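Local coordinates for putative O-Methyltransferase (Corynebacterium glutamicum, PDB 3DR5), which is probably a class I S-adenosyl-L-methionine-dependent O-methyltransferase that transfers a methyl group to a hydroxyl of a substrate not yet identified, at residues N127-V133 against L152-A158; L45-A50 against Y73-L78; P118-M122 against A144-A148; T58-T64 against T82-D88; V12-T16 against D38-Q43. Numbering follows the deposited sequence.

Interactions 1 and 4 are both buried. They knit neighbouring parallel strands of one sheet, and backbone hydrogen bonds dominate in both. They meet where strands 130-135 and 59-63 pair. Interactions 2 and 3 pack helices against opposite faces of that sheet. Interaction 2 is buried and close-packed, through alanine and glycine, with one threonine hydrogen bond. Interaction 3 is only partly buried, and its direct contacts are all apolar; Met122 rests on Ile63 of interaction 4. Interaction 5 is the most peripheral, and its polar contacts run through side chains and waters. It shares helix 39-51 with interaction 2, and Tyr73 hydrogen-bonds to Glu39. Both of these contacts also touch the second subunit.

Interaction 1 of 5, residues N127-V133 against L152-A158; sequences NDSYQLV and LLRRGGA
This contact pairs two adjacent parallel strands of the Rossmann-like methyltransferase sheet. A loop, Asn127-Ser129, leads into the first, and a tight turn breaks the second. Asp128 is left-handed (phi/psi 56/40). Tyr130 bridges Leu153 (CA-CA 4.8 Å) and Leu132 bridges Ala158 (4.9 Å). Between these bridges both chains turn a corner, at Gln131 and at Arg155-Gly156. Arg154-Gly157 is a type II turn with Gly156 at 89/-2.

Leu152 O accepts from Ser129 N and Tyr130 N, both at 2.9 Å. Arg154 N donates to Tyr130 O (2.8 Å), Ala158 N to Gln131 O (3.2 Å) and Val133 N to Ala158 O (2.9 Å).

The edge of the Tyr130 ring (chi1 m) meets Leu152, CD2 to CB 3.9 Å. Leu153 (m, t) sends CD2 into the hollow at the bend, 4.1 Å from Gln131 C, Leu132 N and Val133 CG2. At Gly157 the turn itself excludes a side chain: a CB would lie 2.4 Å from Arg154 O. The Arg154 chain lies along the loop, with CD 3.7 Å from Ser129 C. Water 2 joins Asp128 OD1 (2.7 Å) to Leu153 O (2.9 Å). Arg154 NH1 ends on Asp128 O at 2.6 Å.

Interaction 2 of 5, residues L45-A50 against Y73-L78; sequences LTTLAA and YILNGL
Segment 45-50 is wholly helical, and 73-77 is the last part of a second helix, with Leu78 in the loop after it. The axes of these short segments approach to 7.1 Å and cross at -36°, with N-to-C directions 36° apart. In register, Thr46 lies by Ile74 (CA-CA 4.9 Å), Ala49 by Leu78 (4.9 Å) and Ala50 by Gly77 (4.1 Å).

Small residues permit this close approach. A CB on Gly77 would fall 2.4 Å from Thr46 O and 2.9 Å from Ala50 N. The helix backbones therefore touch, with CA-H...O contacts from Ala50 CA to Gly77 O (3.5 Å) and from Thr46 CA to Tyr73 O (3.4 Å).

The two helices lie side by side on one face of a Rossmann-like sheet. Ile74 and Leu78 rest on Ala60, and Leu45, Leu48 and Ala49 rest on strand 130-135.

Apolar contacts fill the sheet side. Ala49 CB meets Ile74 CG2 (4.0 Å) and Leu78 CD1 (3.8 Å). Leu45 CB meets Tyr73 CB (4.2 Å) and Ile74 CG1 (4.3 Å).

Polar contacts centre on Thr46 (chi1 m). Its OG1 donates to Tyr73 O at 2.8 Å. Water 3 donates to Thr46 OG1 (2.8 Å) and to Asn76 OD1 (2.9 Å). Tyr73 OH is hydrogen-bonded to Glu39. Thr46 and Ala50 also pack on His197 of the second subunit.

Interaction 3 of 5, residues P118-M122 against A144-A148; sequences PLDVM and ALVDA
Two helices of the Rossmann-like methyltransferase fold pack here on the same face of the sheet. Segment 118-122 is a short helical turn. Helix 142-152 follows strand 130-135 and precedes strands 153-154 and 157-161. The backbones are not in contact: the nearest CA pairs are Met122 with Ala148 at 6.3 Å and Leu119 with Leu145 at 6.8 Å. Each segment keeps an i to i+4 bond, Met122 N to Pro118 O (3.1 Å) and Ala148 N to Ala144 O (2.9 Å). Side chains fill the gap, without a direct hydrogen bond.

Ala144 comes first. Its CB faces the short helix and meets Leu119 CD1 at 3.6 Å; Leu119 is in the m, t rotamer.

Leu145 (t, p) starts sideways, but its end reaches across. Its CD1 is 3.6 Å from Met122 SE and 4.3 Å from Leu119 CD2. Met122 is a selenomethionine. Leu145 and Met122 both also rest on Ile63 of the sheet beneath.

Val146 points away and Asp147 sideways; neither touches the short helix. Val146 packs on Leu161, and Asp147 OD1 is hydrogen-bonded to Tyr189 OH.

Ala148, one turn after Ala144, points back into the contact. Its CB rests against both Met122 SE (3.8 Å) and Leu119 CD2 (3.9 Å). Water 4 spans the gap between the main chains. It donates to Ala148 O at 2.7 Å and weakly to Met122 O at 3.3 Å.

Interaction 4 of 5, residues T58-T64 against T82-D88; sequences TGAIAIT and TTLTCID
Strands 59-63 and 83-87 run parallel, 4.6 Å apart at their axes and 19° between directions. The register pairs Gly59 with Thr83, Ala60 with Leu84, Ile61 with Thr85 and Ala62 with Cys86.

Five backbone bonds form the ladder. Thr83 N donates to Thr58 O (2.9 Å), Ala60 N to Thr83 O (3.0 Å), Thr85 N to Ala60 O (2.8 Å), Ala62 N to Thr85 O (2.8 Å) and Ile87 N to Ala62 O (3.0 Å). On the other edge, backbone bonds join Thr58 to Ser129, Gly59 to Gln131, and Ile61 to Leu132 and Phe134.

At Gly59 (phi/psi 137/-138) a CB would clash with Thr83 O.

Water 5 donates to Ala60 O (3.2 Å) and is hydrogen-bonded to Thr83 OG1 (2.8 Å) and Thr85 OG1 (2.6 Å). Thr82 OG1 bonds to Ala79 O. Asp88 OD2 bonds to His93 ND1 and Glu90 N.

Leu84 (t, p) brings CD1 to Ala60 CB (4.2 Å) and Ala62 CB (4.0 Å) on the face under helix 67-77. Ile87 (m, t) has CD1 by Ile61 CG2 (3.8 Å) and Ile63 CG1 (4.0 Å) on the other.

Asp88 lies at the C-terminal end region of the second strand, where class I methyltransferases usually carry an acidic residue for the cofactor ribose; no cofactor is modelled here. The two strands and intervening helix 67-77 form the beta-alpha-beta crossover that opens the Rossmann-like fold.

Interaction 5 of 5, residues V12-T16 against D38-Q43; sequences VESTT and DEMTGQ
The end of helix 4-13 and the turn after it meet the start of helix 39-51. The closest CA pair is Glu13 with Glu39 at 6.6 Å. Asp38 is the N-cap of the second helix. Its OD1 accepts from Thr41 N (3.1 Å) and Thr41 OG1 (2.6 Å).

Val12 (chi1 t) points at this helix, beside the selenomethionine Met40. Val12 CG1 also lies 4.3 Å from Gln43 NE2.

Glu13 starts the type I turn that runs to Thr16. Its CG is 4.1 Å from Glu39 CB. Its OE1 sits 4.5 Å from Asp38 OD2, a like-charge pair bridged by water. Water 6 donates to Glu13 OE1 (3.0 Å), and weakly to Asp38 OD2 (2.6 Å), and accepts from Met40 N (3.2 Å). Water 7 joins Glu13 OE1 (2.9 Å) to Glu39 N (2.9 Å).

Thr16 (m) turns back. Its OG1 donates to Val12 O (2.7 Å) and accepts from Gln43 NE2 (2.9 Å). The same NE2 donates to Glu39 OE2 (2.9 Å).

The contact thus ties the N-terminal helix to helix 39-51. Glu39 OE1 bonds on to Tyr73 of helix 67-77. Arg200 of the second subunit packs on Val12, Thr15 and Met40, and its N is hydrogen-bonded to Gln43 OE1.

Interaction 1 of 5, residues N127-V133 against L152-A158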
# COMPACT_ATOMS: atom_id res chain seq x y z
N ASN A 127 -0.71 -23.85 -6.21
CA ASN A 127 0.47 -23.02 -5.98
C ASN A 127 0.66 -21.97 -7.08
O ASN A 127 0.27 -22.20 -8.24
CB ASN A 127 1.74 -23.88 -5.94
CG ASN A 127 1.93 -24.61 -4.64
OD1 ASN A 127 1.46 -24.17 -3.59
ND2 ASN A 127 2.64 -25.74 -4.69
N ASP A 128 1.23 -20.83 -6.72
CA ASP A 128 1.53 -19.78 -7.70
C ASP A 128 0.32 -19.32 -8.50
O ASP A 128 0.43 -19.06 -9.71
CB ASP A 128 2.61 -20.32 -8.65
CG ASP A 128 3.28 -19.24 -9.49
OD1 ASP A 128 3.60 -18.17 -8.93
OD2 ASP A 128 3.50 -19.46 -10.71
N SER A 129 -0.82 -19.20 -7.85
CA SER A 129 -2.03 -18.80 -8.55
C SER A 129 -2.73 -17.57 -8.00
O SER A 129 -3.70 -17.09 -8.60
CB SER A 129 -3.03 -19.96 -8.54
OG SER A 129 -2.83 -20.85 -9.61
N TYR A 130 -2.25 -17.03 -6.89
CA TYR A 130 -2.91 -15.90 -6.28
C TYR A 130 -2.06 -14.64 -6.22
O TYR A 130 -0.87 -14.69 -5.94
CB TYR A 130 -3.38 -16.31 -4.88
CG TYR A 130 -4.40 -17.44 -4.92
CD1 TYR A 130 -5.75 -17.17 -5.11
CD2 TYR A 130 -3.99 -18.77 -4.86
CE1 TYR A 130 -6.69 -18.20 -5.24
CE2 TYR A 130 -4.91 -19.81 -4.99
CZ TYR A 130 -6.26 -19.52 -5.19
OH TYR A 130 -7.18 -20.54 -5.32
N GLN A 131 -2.70 -13.51 -6.49
CA GLN A 131 -2.05 -12.21 -6.50
C GLN A 131 -2.17 -11.46 -5.17
O GLN A 131 -1.44 -10.49 -4.92
CB GLN A 131 -2.66 -11.34 -7.60
CG GLN A 131 -4.07 -10.84 -7.23
CD GLN A 131 -4.86 -10.31 -8.41
OE1 GLN A 131 -4.93 -9.10 -8.64
NE2 GLN A 131 -5.44 -11.22 -9.18
N LEU A 132 -3.08 -11.90 -4.31
CA LEU A 132 -3.29 -11.21 -3.04
C LEU A 132 -3.93 -12.12 -2.00
O LEU A 132 -4.91 -12.81 -2.28
CB LEU A 132 -4.17 -9.97 -3.26
CG LEU A 132 -4.67 -9.17 -2.04
CD1 LEU A 132 -3.49 -8.45 -1.39
CD2 LEU A 132 -5.73 -8.16 -2.46
N VAL A 133 -3.36 -12.13 -0.80
CA VAL A 133 -3.89 -12.92 0.28
C VAL A 133 -3.95 -12.06 1.54
O VAL A 133 -2.95 -11.49 1.98
CB VAL A 133 -3.03 -14.19 0.54
CG1 VAL A 133 -3.60 -14.99 1.72
CG2 VAL A 133 -2.99 -15.05 -0.72
N LEU A 152 1.34 -20.23 -2.59
CA LEU A 152 0.17 -19.87 -3.40
C LEU A 152 0.31 -18.52 -4.10
O LEU A 152 -0.29 -18.27 -5.14
CB LEU A 152 -1.08 -19.86 -2.52
CG LEU A 152 -1.36 -21.08 -1.64
CD1 LEU A 152 -2.49 -20.78 -0.63
CD2 LEU A 152 -1.72 -22.28 -2.51
N LEU A 153 1.13 -17.66 -3.52
CA LEU A 153 1.36 -16.32 -4.05
C LEU A 153 2.19 -16.26 -5.31
O LEU A 153 3.17 -16.98 -5.43
CB LEU A 153 2.05 -15.44 -3.02
CG LEU A 153 1.23 -14.65 -2.00
CD1 LEU A 153 2.19 -13.86 -1.10
CD2 LEU A 153 0.26 -13.70 -2.73
N ARG A 154 1.78 -15.41 -6.25
CA ARG A 154 2.55 -15.23 -7.47
C ARG A 154 3.54 -14.08 -7.19
O ARG A 154 3.35 -13.29 -6.24
CB ARG A 154 1.64 -14.87 -8.64
CG ARG A 154 0.69 -15.99 -9.01
CD ARG A 154 -0.40 -15.52 -9.96
NE ARG A 154 0.10 -15.26 -11.30
CZ ARG A 154 0.50 -16.20 -12.16
NH1 ARG A 154 0.47 -17.48 -11.81
NH2 ARG A 154 0.93 -15.85 -13.36
N ARG A 155 4.59 -13.97 -8.01
CA ARG A 155 5.58 -12.90 -7.86
C ARG A 155 4.81 -11.62 -8.18
O ARG A 155 4.01 -11.58 -9.13
CB ARG A 155 6.74 -13.11 -8.84
CG ARG A 155 7.38 -14.49 -8.71
CD ARG A 155 8.55 -14.63 -9.65
NE ARG A 155 9.73 -13.94 -9.13
CZ ARG A 155 10.71 -14.54 -8.47
NH1 ARG A 155 10.66 -15.85 -8.23
NH2 ARG A 155 11.75 -13.83 -8.03
N GLY A 156 5.07 -10.57 -7.40
CA GLY A 156 4.34 -9.32 -7.54
C GLY A 156 3.10 -9.43 -6.64
O GLY A 156 2.30 -8.49 -6.51
N GLY A 157 2.94 -10.60 -6.00
CA GLY A 157 1.80 -10.85 -5.11
C GLY A 157 2.07 -10.45 -3.68
O GLY A 157 3.20 -10.52 -3.20
N ALA A 158 1.01 -10.07 -2.98
CA ALA A 158 1.14 -9.63 -1.60
C ALA A 158 0.35 -10.40 -0.57
O ALA A 158 -0.82 -10.72 -0.78
CB ALA A 158 0.77 -8.15 -1.49
O HOH W 1 4.56 -16.21 -10.17
O HOH W 2 5.22 -18.46 -6.78

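Interaction 2 of 5, residues L45-A50 against Y73-L78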
# COMPACT_ATOMS: atom_id res chain seq x y z
N LEU A 45 -6.39 -2.10 0.97
CA LEU A 45 -6.69 -3.43 0.40
C LEU A 45 -7.19 -3.24 -1.05
O LEU A 45 -6.83 -4.01 -1.94
CB LEU A 45 -7.75 -4.18 1.25
CG LEU A 45 -7.24 -4.62 2.64
CD1 LEU A 45 -8.35 -5.40 3.36
CD2 LEU A 45 -5.99 -5.50 2.48
N THR A 46 -8.00 -2.22 -1.28
CA THR A 46 -8.50 -1.93 -2.62
C THR A 46 -7.32 -1.58 -3.54
O THR A 46 -7.29 -1.98 -4.70
CB THR A 46 -9.48 -0.74 -2.59
OG1 THR A 46 -10.53 -1.03 -1.67
CG2 THR A 46 -10.07 -0.49 -3.96
N THR A 47 -6.36 -0.82 -3.02
CA THR A 47 -5.19 -0.40 -3.78
C THR A 47 -4.36 -1.59 -4.22
O THR A 47 -3.94 -1.67 -5.38
CB THR A 47 -4.29 0.54 -2.95
OG1 THR A 47 -5.01 1.72 -2.58
CG2 THR A 47 -3.04 0.94 -3.75
N LEU A 48 -4.11 -2.53 -3.30
CA LEU A 48 -3.32 -3.71 -3.64
C LEU A 48 -4.08 -4.63 -4.58
O LEU A 48 -3.48 -5.25 -5.46
CB LEU A 48 -2.91 -4.46 -2.37
CG LEU A 48 -1.98 -3.67 -1.44
CD1 LEU A 48 -1.68 -4.49 -0.17
CD2 LEU A 48 -0.68 -3.33 -2.18
N ALA A 49 -5.39 -4.73 -4.39
CA ALA A 49 -6.20 -5.59 -5.25
C ALA A 49 -6.19 -4.99 -6.66
O ALA A 49 -6.24 -5.71 -7.65
CB ALA A 49 -7.64 -5.68 -4.72
N ALA A 50 -6.14 -3.66 -6.73
CA ALA A 50 -6.13 -2.94 -8.00
C ALA A 50 -4.75 -2.93 -8.66
O ALA A 50 -4.65 -3.00 -9.89
CB ALA A 50 -6.61 -1.51 -7.80
N TYR A 73 -13.85 -4.58 -0.08
CA TYR A 73 -12.76 -3.66 -0.39
C TYR A 73 -11.89 -4.24 -1.49
O TYR A 73 -11.45 -3.54 -2.39
CB TYR A 73 -11.90 -3.42 0.85
CG TYR A 73 -12.52 -2.48 1.84
CD1 TYR A 73 -12.65 -1.12 1.54
CD2 TYR A 73 -12.92 -2.93 3.09
CE1 TYR A 73 -13.18 -0.23 2.47
CE2 TYR A 73 -13.45 -2.05 4.03
CZ TYR A 73 -13.57 -0.71 3.72
OH TYR A 73 -14.04 0.16 4.66
N ILE A 74 -11.65 -5.54 -1.41
CA ILE A 74 -10.85 -6.25 -2.39
C ILE A 74 -11.56 -6.31 -3.74
O ILE A 74 -10.95 -6.04 -4.78
CB ILE A 74 -10.50 -7.68 -1.88
CG1 ILE A 74 -9.52 -7.58 -0.71
CG2 ILE A 74 -9.93 -8.53 -3.01
CD1 ILE A 74 -9.06 -8.93 -0.16
N LEU A 75 -12.85 -6.65 -3.73
CA LEU A 75 -13.63 -6.74 -4.97
C LEU A 75 -13.69 -5.41 -5.72
O LEU A 75 -13.80 -5.39 -6.94
CB LEU A 75 -15.04 -7.27 -4.67
CG LEU A 75 -15.06 -8.77 -4.34
CD1 LEU A 75 -16.42 -9.18 -3.75
CD2 LEU A 75 -14.75 -9.57 -5.61
N ASN A 76 -13.62 -4.31 -4.99
CA ASN A 76 -13.63 -2.98 -5.61
C ASN A 76 -12.47 -2.82 -6.59
O ASN A 76 -12.65 -2.23 -7.66
CB ASN A 76 -13.53 -1.90 -4.54
CG ASN A 76 -14.87 -1.49 -3.98
OD1 ASN A 76 -14.97 -0.95 -2.86
ND2 ASN A 76 -15.93 -1.73 -4.75
N GLY A 77 -11.29 -3.33 -6.24
CA GLY A 77 -10.13 -3.18 -7.11
C GLY A 77 -9.77 -4.31 -8.05
O GLY A 77 -9.25 -4.09 -9.14
N LEU A 78 -10.06 -5.53 -7.63
CA LEU A 78 -9.78 -6.73 -8.40
C LEU A 78 -10.32 -6.71 -9.84
O LEU A 78 -11.43 -6.25 -10.08
CB LEU A 78 -10.35 -7.93 -7.66
CG LEU A 78 -9.53 -9.19 -7.37
CD1 LEU A 78 -8.14 -8.83 -6.84
CD2 LEU A 78 -10.29 -10.05 -6.35
O HOH W 3 -12.74 0.71 -1.91

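Interaction 3 of 5, residues P118-M122 against A144-A148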
# COMPACT_ATOMS: atom_id res chain seq x y z
N PRO A 118 -8.49 -22.35 7.81
CA PRO A 118 -7.48 -21.86 6.86
C PRO A 118 -6.33 -22.80 6.56
O PRO A 118 -6.07 -23.16 5.41
CB PRO A 118 -6.98 -20.58 7.52
CG PRO A 118 -8.12 -20.10 8.31
CD PRO A 118 -8.77 -21.35 8.85
N LEU A 119 -5.62 -23.19 7.62
CA LEU A 119 -4.46 -24.03 7.47
C LEU A 119 -4.70 -25.45 7.00
O LEU A 119 -3.76 -26.15 6.61
CB LEU A 119 -3.65 -24.00 8.78
CG LEU A 119 -3.16 -22.60 9.19
CD1 LEU A 119 -2.47 -22.69 10.54
CD2 LEU A 119 -2.20 -22.04 8.14
N ASP A 120 -5.95 -25.87 7.02
CA ASP A 120 -6.30 -27.20 6.56
C ASP A 120 -6.54 -27.21 5.05
O ASP A 120 -6.07 -28.10 4.35
CB ASP A 120 -7.56 -27.71 7.26
CG ASP A 120 -7.29 -28.26 8.65
OD1 ASP A 120 -8.13 -28.07 9.55
OD2 ASP A 120 -6.24 -28.90 8.83
N VAL A 121 -7.24 -26.19 4.55
CA VAL A 121 -7.60 -26.12 3.14
C VAL A 121 -6.62 -25.46 2.17
O VAL A 121 -6.73 -25.66 0.96
CB VAL A 121 -8.98 -25.45 3.00
CG1 VAL A 121 -8.85 -23.95 3.21
CG2 VAL A 121 -9.60 -25.77 1.66
N MSE A 122 -5.69 -24.69 2.70
CA MSE A 122 -4.72 -24.03 1.85
C MSE A 122 -3.84 -25.10 1.20
O MSE A 122 -3.20 -24.87 0.17
CB MSE A 122 -3.89 -23.04 2.66
CG MSE A 122 -4.52 -21.65 2.68
SE MSE A 122 -3.87 -20.58 4.14
CE MSE A 122 -5.55 -20.05 4.89
N ALA A 144 2.56 -20.10 10.44
CA ALA A 144 1.96 -21.17 9.66
C ALA A 144 1.22 -20.61 8.46
O ALA A 144 1.22 -21.20 7.38
CB ALA A 144 1.02 -22.00 10.54
N LEU A 145 0.59 -19.45 8.64
CA LEU A 145 -0.15 -18.83 7.55
C LEU A 145 0.83 -18.39 6.45
O LEU A 145 0.53 -18.52 5.26
CB LEU A 145 -0.99 -17.64 8.06
CG LEU A 145 -1.92 -17.04 7.00
CD1 LEU A 145 -2.90 -18.12 6.51
CD2 LEU A 145 -2.68 -15.84 7.58
N VAL A 146 1.99 -17.87 6.85
CA VAL A 146 3.02 -17.41 5.90
C VAL A 146 3.54 -18.59 5.08
O VAL A 146 3.69 -18.51 3.86
CB VAL A 146 4.21 -16.77 6.63
CG1 VAL A 146 5.27 -16.35 5.63
CG2 VAL A 146 3.75 -15.59 7.46
N ASP A 147 3.82 -19.70 5.77
CA ASP A 147 4.32 -20.90 5.12
C ASP A 147 3.26 -21.48 4.20
O ASP A 147 3.58 -22.03 3.14
CB ASP A 147 4.72 -21.95 6.16
CG ASP A 147 5.86 -21.48 7.04
OD1 ASP A 147 6.78 -20.82 6.51
OD2 ASP A 147 5.84 -21.78 8.25
N ALA A 148 2.00 -21.36 4.60
CA ALA A 148 0.89 -21.87 3.80
C ALA A 148 0.60 -20.97 2.61
O ALA A 148 0.37 -21.44 1.50
CB ALA A 148 -0.36 -22.02 4.67
O HOH W 4 -0.05 -23.98 0.85

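Interaction 4 of 5, residues T58-T64 against T82-D88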
# COMPACT_ATOMS: atom_id res chain seq x y z
N THR A 58 -5.65 -16.33 -10.26
CA THR A 58 -6.98 -16.82 -9.95
C THR A 58 -7.71 -15.69 -9.23
O THR A 58 -8.94 -15.56 -9.33
CB THR A 58 -6.91 -18.06 -9.02
OG1 THR A 58 -6.12 -19.08 -9.65
CG2 THR A 58 -8.32 -18.61 -8.77
N GLY A 59 -6.95 -14.85 -8.52
CA GLY A 59 -7.55 -13.74 -7.79
C GLY A 59 -6.99 -13.55 -6.39
O GLY A 59 -5.78 -13.67 -6.16
N ALA A 60 -7.88 -13.28 -5.45
CA ALA A 60 -7.46 -13.04 -4.08
C ALA A 60 -8.04 -14.03 -3.09
O ALA A 60 -9.03 -14.71 -3.37
CB ALA A 60 -7.82 -11.60 -3.68
N ILE A 61 -7.41 -14.10 -1.92
CA ILE A 61 -7.89 -14.94 -0.84
C ILE A 61 -8.05 -14.07 0.41
O ILE A 61 -7.15 -13.29 0.76
CB ILE A 61 -6.90 -16.07 -0.48
CG1 ILE A 61 -6.70 -17.01 -1.67
CG2 ILE A 61 -7.47 -16.89 0.71
CD1 ILE A 61 -5.66 -18.09 -1.43
N ALA A 62 -9.21 -14.18 1.06
CA ALA A 62 -9.47 -13.46 2.31
C ALA A 62 -9.70 -14.52 3.41
O ALA A 62 -10.68 -15.25 3.38
CB ALA A 62 -10.71 -12.55 2.18
N ILE A 63 -8.77 -14.60 4.35
CA ILE A 63 -8.86 -15.54 5.46
C ILE A 63 -9.21 -14.74 6.69
O ILE A 63 -8.34 -14.16 7.35
CB ILE A 63 -7.52 -16.27 5.65
CG1 ILE A 63 -7.24 -17.14 4.42
CG2 ILE A 63 -7.56 -17.10 6.91
CD1 ILE A 63 -5.78 -17.18 4.03
N THR A 64 -10.49 -14.73 7.03
CA THR A 64 -10.97 -13.93 8.16
C THR A 64 -12.43 -14.23 8.49
O THR A 64 -13.19 -14.61 7.61
CB THR A 64 -10.85 -12.43 7.80
OG1 THR A 64 -11.52 -11.63 8.78
CG2 THR A 64 -11.49 -12.16 6.42
N THR A 82 -11.30 -12.46 -12.23
CA THR A 82 -10.65 -13.14 -11.11
C THR A 82 -11.74 -13.38 -10.07
O THR A 82 -12.85 -12.85 -10.18
CB THR A 82 -9.55 -12.27 -10.45
OG1 THR A 82 -10.15 -11.10 -9.87
CG2 THR A 82 -8.50 -11.85 -11.47
N THR A 83 -11.44 -14.19 -9.06
CA THR A 83 -12.42 -14.46 -8.01
C THR A 83 -11.86 -14.12 -6.63
O THR A 83 -10.65 -13.95 -6.45
CB THR A 83 -12.84 -15.96 -7.96
OG1 THR A 83 -11.71 -16.76 -7.60
CG2 THR A 83 -13.40 -16.43 -9.30
N LEU A 84 -12.76 -13.99 -5.66
CA LEU A 84 -12.34 -13.76 -4.28
C LEU A 84 -12.67 -15.07 -3.58
O LEU A 84 -13.80 -15.56 -3.65
CB LEU A 84 -13.13 -12.61 -3.61
CG LEU A 84 -12.97 -12.52 -2.08
CD1 LEU A 84 -11.54 -12.12 -1.71
CD2 LEU A 84 -13.96 -11.50 -1.55
N THR A 85 -11.68 -15.65 -2.93
CA THR A 85 -11.87 -16.90 -2.20
C THR A 85 -11.83 -16.56 -0.71
O THR A 85 -10.82 -16.09 -0.20
CB THR A 85 -10.76 -17.92 -2.54
OG1 THR A 85 -10.87 -18.28 -3.92
CG2 THR A 85 -10.87 -19.15 -1.67
N CYS A 86 -12.95 -16.80 -0.04
CA CYS A 86 -13.07 -16.54 1.39
C CYS A 86 -12.94 -17.85 2.15
O CYS A 86 -13.47 -18.87 1.74
CB CYS A 86 -14.42 -15.89 1.71
SG CYS A 86 -14.75 -14.38 0.79
N ILE A 87 -12.25 -17.80 3.28
CA ILE A 87 -12.03 -19.00 4.08
C ILE A 87 -12.30 -18.82 5.58
O ILE A 87 -11.63 -18.01 6.24
CB ILE A 87 -10.58 -19.51 3.96
CG1 ILE A 87 -10.15 -19.52 2.49
CG2 ILE A 87 -10.46 -20.89 4.59
CD1 ILE A 87 -8.77 -20.10 2.26
N ASP A 88 -13.28 -19.55 6.09
CA ASP A 88 -13.60 -19.54 7.51
C ASP A 88 -14.42 -20.81 7.81
O ASP A 88 -15.23 -21.24 7.00
CB ASP A 88 -14.39 -18.29 7.93
CG ASP A 88 -14.52 -18.17 9.45
OD1 ASP A 88 -13.53 -17.80 10.11
OD2 ASP A 88 -15.61 -18.47 9.98
O HOH W 5 -9.66 -16.78 -5.69

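Interaction 5 of 5, residues V12-T16 against D38-Q43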
# COMPACT_ATOMS: atom_id res chain seq x y z
N VAL A 12 -10.14 11.53 7.54
CA VAL A 12 -10.26 10.59 6.43
C VAL A 12 -11.55 9.79 6.52
O VAL A 12 -12.22 9.57 5.51
CB VAL A 12 -9.05 9.62 6.39
CG1 VAL A 12 -9.27 8.55 5.32
CG2 VAL A 12 -7.77 10.41 6.09
N GLU A 13 -11.90 9.34 7.72
CA GLU A 13 -13.13 8.57 7.88
C GLU A 13 -14.34 9.48 7.65
O GLU A 13 -15.24 9.14 6.89
CB GLU A 13 -13.19 7.94 9.28
CG GLU A 13 -12.54 6.56 9.35
CD GLU A 13 -12.54 5.96 10.75
OE1 GLU A 13 -11.85 4.94 10.97
OE2 GLU A 13 -13.24 6.51 11.63
N SER A 14 -14.34 10.65 8.27
CA SER A 14 -15.45 11.59 8.15
C SER A 14 -15.54 12.21 6.76
O SER A 14 -16.44 13.01 6.50
CB SER A 14 -15.30 12.72 9.16
OG SER A 14 -14.29 13.63 8.77
N THR A 15 -14.63 11.83 5.87
CA THR A 15 -14.61 12.42 4.54
C THR A 15 -14.66 11.42 3.39
O THR A 15 -14.78 11.82 2.22
CB THR A 15 -13.38 13.37 4.44
OG1 THR A 15 -13.75 14.56 3.75
CG2 THR A 15 -12.25 12.72 3.74
N THR A 16 -14.55 10.14 3.71
CA THR A 16 -14.63 9.10 2.69
C THR A 16 -16.11 8.88 2.34
O THR A 16 -16.93 8.57 3.22
CB THR A 16 -14.03 7.76 3.18
OG1 THR A 16 -12.62 7.90 3.37
CG2 THR A 16 -14.29 6.65 2.17
N ASP A 38 -10.14 -1.13 9.86
CA ASP A 38 -10.78 0.18 9.69
C ASP A 38 -10.85 0.60 8.22
O ASP A 38 -10.37 -0.11 7.34
CB ASP A 38 -10.06 1.25 10.55
CG ASP A 38 -8.62 1.52 10.11
OD1 ASP A 38 -8.08 0.75 9.28
OD2 ASP A 38 -8.04 2.51 10.61
N GLU A 39 -11.46 1.75 7.97
CA GLU A 39 -11.64 2.24 6.61
C GLU A 39 -10.35 2.47 5.84
O GLU A 39 -10.30 2.21 4.63
CB GLU A 39 -12.45 3.54 6.64
CG GLU A 39 -12.59 4.24 5.28
CD GLU A 39 -13.31 3.40 4.24
OE1 GLU A 39 -14.27 2.69 4.61
OE2 GLU A 39 -12.93 3.46 3.05
N MSE A 40 -9.32 2.94 6.53
CA MSE A 40 -8.04 3.22 5.90
C MSE A 40 -7.33 1.94 5.47
O MSE A 40 -6.70 1.90 4.40
CB MSE A 40 -7.15 4.05 6.84
CG MSE A 40 -7.49 5.56 6.89
SE MSE A 40 -6.21 6.59 7.97
CE MSE A 40 -7.22 8.19 8.23
N THR A 41 -7.42 0.91 6.30
CA THR A 41 -6.81 -0.37 5.98
C THR A 41 -7.56 -0.97 4.77
O THR A 41 -6.94 -1.57 3.89
CB THR A 41 -6.90 -1.33 7.18
OG1 THR A 41 -6.18 -0.76 8.28
CG2 THR A 41 -6.29 -2.70 6.83
N GLY A 42 -8.89 -0.81 4.73
CA GLY A 42 -9.68 -1.32 3.61
C GLY A 42 -9.29 -0.63 2.30
O GLY A 42 -9.19 -1.30 1.27
N GLN A 43 -9.08 0.69 2.33
CA GLN A 43 -8.69 1.44 1.13
C GLN A 43 -7.36 0.89 0.60
O GLN A 43 -7.19 0.71 -0.61
CB GLN A 43 -8.59 2.95 1.47
CG GLN A 43 -9.96 3.60 1.69
CD GLN A 43 -9.87 5.04 2.16
OE1 GLN A 43 -8.81 5.67 2.07
NE2 GLN A 43 -10.98 5.57 2.67
O HOH W 6 -9.41 4.38 9.37
O HOH W 7 -13.39 2.67 9.89